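Side-chain contact in bitiscetin (Bitis arietans, PDB 1JWI), which binds von Willebrand factor and induces its interaction with platelet glycoprotein Ibα through the A1 domain, resulting in platelet aggregation: residues Phe101-His106 / Arg110-Leu115. Numbering follows the deposited sequence.
Sequences FGLDVH and RTWTDL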
loop_
_atom_site.group_PDB
_atom_site.type_symbol
_atom_site.label_atom_id
_atom_site.label_comp_id
_atom_site.label_asym_id
_atom_site.label_seq_id
_atom_site.Cartn_x
_atom_site.Cartn_y
_atom_site.Cartn_z
ATOM N N PHE A 101 3.818 8.114 -4.441
ATOM C CA PHE A 101 3.330 7.719 -5.758
ATOM C C PHE A 101 4.124 8.229 -6.948
ATOM O O PHE A 101 4.722 9.306 -6.910
ATOM C CB PHE A 101 1.864 8.130 -5.923
ATOM C CG PHE A 101 0.924 7.371 -5.028
ATOM C CD1 PHE A 101 0.822 7.693 -3.673
ATOM C CD2 PHE A 101 0.156 6.314 -5.528
ATOM C CE1 PHE A 101 -0.031 6.970 -2.826
ATOM C CE2 PHE A 101 -0.696 5.585 -4.694
ATOM C CZ PHE A 101 -0.791 5.911 -3.345
ATOM N N GLY A 102 4.108 7.435 -8.016
ATOM C CA GLY A 102 4.816 7.798 -9.223
ATOM C C GLY A 102 4.114 7.248 -10.449
ATOM O O GLY A 102 3.185 6.439 -10.337
ATOM N N LEU A 103 4.542 7.709 -11.621
ATOM C CA LEU A 103 3.970 7.233 -12.872
ATOM C C LEU A 103 4.496 5.809 -13.087
ATOM O O LEU A 103 5.704 5.579 -13.087
ATOM C CB LEU A 103 4.394 8.152 -14.023
ATOM C CG LEU A 103 3.970 9.620 -13.880
ATOM C CD1 LEU A 103 4.415 10.416 -15.095
ATOM C CD2 LEU A 103 2.457 9.690 -13.719
ATOM N N ASP A 104 3.581 4.864 -13.270
ATOM C CA ASP A 104 3.910 3.448 -13.450
ATOM C C ASP A 104 4.533 3.131 -14.814
ATOM O O ASP A 104 3.885 3.260 -15.852
ATOM C CB ASP A 104 2.630 2.633 -13.275
ATOM C CG ASP A 104 2.880 1.145 -13.153
ATOM O OD1 ASP A 104 4.003 0.667 -13.431
ATOM O OD2 ASP A 104 1.917 0.446 -12.777
ATOM N N VAL A 105 5.783 2.689 -14.803
ATOM C CA VAL A 105 6.483 2.350 -16.038
ATOM C C VAL A 105 5.767 1.250 -16.829
ATOM O O VAL A 105 5.800 1.236 -18.062
ATOM C CB VAL A 105 7.921 1.871 -15.745
ATOM C CG1 VAL A 105 7.895 0.474 -15.126
ATOM C CG2 VAL A 105 8.751 1.888 -17.022
ATOM N N HIS A 106 5.105 0.345 -16.114
ATOM C CA HIS A 106 4.415 -0.773 -16.742
ATOM C C HIS A 106 3.184 -0.413 -17.565
ATOM O O HIS A 106 2.699 -1.229 -18.350
ATOM C CB HIS A 106 4.066 -1.808 -15.672
ATOM C CG HIS A 106 5.274 -2.388 -15.002
ATOM N ND1 HIS A 106 5.346 -2.597 -13.642
ATOM C CD2 HIS A 106 6.464 -2.791 -15.507
ATOM C CE1 HIS A 106 6.530 -3.100 -13.338
ATOM N NE2 HIS A 106 7.228 -3.229 -14.452
ATOM N N ARG A 110 0.986 5.794 -17.813
ATOM C CA ARG A 110 -0.425 6.132 -17.966
ATOM C C ARG A 110 -1.175 6.122 -16.630
ATOM O O ARG A 110 -2.159 6.841 -16.459
ATOM C CB ARG A 110 -1.097 5.148 -18.931
ATOM C CG ARG A 110 -2.527 5.509 -19.283
ATOM C CD ARG A 110 -2.600 6.853 -20.015
ATOM N NE ARG A 110 -1.849 6.858 -21.271
ATOM C CZ ARG A 110 -1.768 7.903 -22.093
ATOM N NH1 ARG A 110 -2.391 9.036 -21.798
ATOM N NH2 ARG A 110 -1.064 7.815 -23.215
ATOM N N THR A 111 -0.710 5.316 -15.677
ATOM C CA THR A 111 -1.377 5.230 -14.377
ATOM C C THR A 111 -0.437 5.511 -13.210
ATOM O O THR A 111 0.772 5.659 -13.397
ATOM C CB THR A 111 -2.001 3.834 -14.180
ATOM O OG1 THR A 111 -0.983 2.838 -14.337
ATOM C CG2 THR A 111 -3.083 3.597 -15.206
ATOM N N TRP A 112 -0.998 5.588 -12.005
ATOM C CA TRP A 112 -0.186 5.862 -10.823
ATOM C C TRP A 112 -0.017 4.615 -9.954
ATOM O O TRP A 112 -0.931 3.800 -9.843
ATOM C CB TRP A 112 -0.815 6.988 -10.000
ATOM C CG TRP A 112 -1.095 8.239 -10.799
ATOM C CD1 TRP A 112 -0.536 8.593 -11.999
ATOM C CD2 TRP A 112 -1.963 9.319 -10.427
ATOM N NE1 TRP A 112 -1.006 9.827 -12.394
ATOM C CE2 TRP A 112 -1.883 10.294 -11.450
ATOM C CE3 TRP A 112 -2.800 9.559 -9.329
ATOM C CZ2 TRP A 112 -2.610 11.490 -11.407
ATOM C CZ3 TRP A 112 -3.526 10.754 -9.284
ATOM C CH2 TRP A 112 -3.424 11.701 -10.319
ATOM N N THR A 113 1.153 4.474 -9.336
ATOM C CA THR A 113 1.437 3.317 -8.491
ATOM C C THR A 113 2.129 3.729 -7.187
ATOM O O THR A 113 2.862 4.718 -7.155
ATOM C CB THR A 113 2.326 2.295 -9.259
ATOM O OG1 THR A 113 2.443 1.082 -8.501
ATOM C CG2 THR A 113 3.706 2.869 -9.517
ATOM N N ASP A 114 1.880 2.977 -6.116
ATOM C CA ASP A 114 2.487 3.256 -4.815
ATOM C C ASP A 114 3.873 2.628 -4.760
ATOM O O ASP A 114 4.044 1.463 -5.106
ATOM C CB ASP A 114 1.619 2.700 -3.682
ATOM C CG ASP A 114 1.363 1.217 -3.821
ATOM O OD1 ASP A 114 1.711 0.463 -2.883
ATOM O OD2 ASP A 114 0.822 0.806 -4.865
ATOM N N LEU A 115 4.853 3.402 -4.304
ATOM C CA LEU A 115 6.240 2.947 -4.242
ATOM C C LEU A 115 6.941 3.332 -2.945
ATOM O O LEU A 115 6.473 4.196 -2.208
ATOM C CB LEU A 115 7.024 3.565 -5.405
ATOM C CG LEU A 115 6.518 3.298 -6.823
ATOM C CD1 LEU A 115 7.096 4.328 -7.791
ATOM C CD2 LEU A 115 6.913 1.887 -7.221
HETATM O O HOH W 1 -0.463 1.631 -12.073
#
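Asp104 meets Thr111 and Thr113 at the turn end of an antiparallel beta hairpin, and illustrates how one short acid can tie the two strands of a hairpin together. Its backbone N gives an almost straight hydrogen bond (178°) to Thr111 O, 2.9 Å away. From there CB passes beside Thr111, 3.8 Å from its OG1, and touches Thr113 CG2 at 3.9 Å. CG lies 4.1 Å from Thr113 CB, with Thr113 CG2 equally near. With CG anti to the backbone N (chi1 -168°), the Asp104 side chain crosses that of Thr113 at about a right angle. OD2 then reaches a water at 2.8 Å that also donates to Trp112 O and accepts from Thr111 OG1, a hydroxyl further bonded to Thr107. OD1 turns back on its own segment: His106 N meets it from above the carboxylate plane, closing an Asx turn.

Beyond this end Gly102 and Thr113 form a hydrogen-bonded antiparallel pair with two backbone bonds. Asp114 CA makes a CH-pi contact over one face of the Phe101 ring, 4.2 Å from its centroid, and the apolar side chains of Leu103 and Trp112 meet through CD2 and CD1 at 3.6 Å. Strand 100-103 is the middle of a three-stranded sheet, between strands 66-72 and 112-115 of the C-type lectin-like domain; Leu103 packs on helix 45-58, while Phe101 and Trp112 also meet aromatic side chains of the other protein chain.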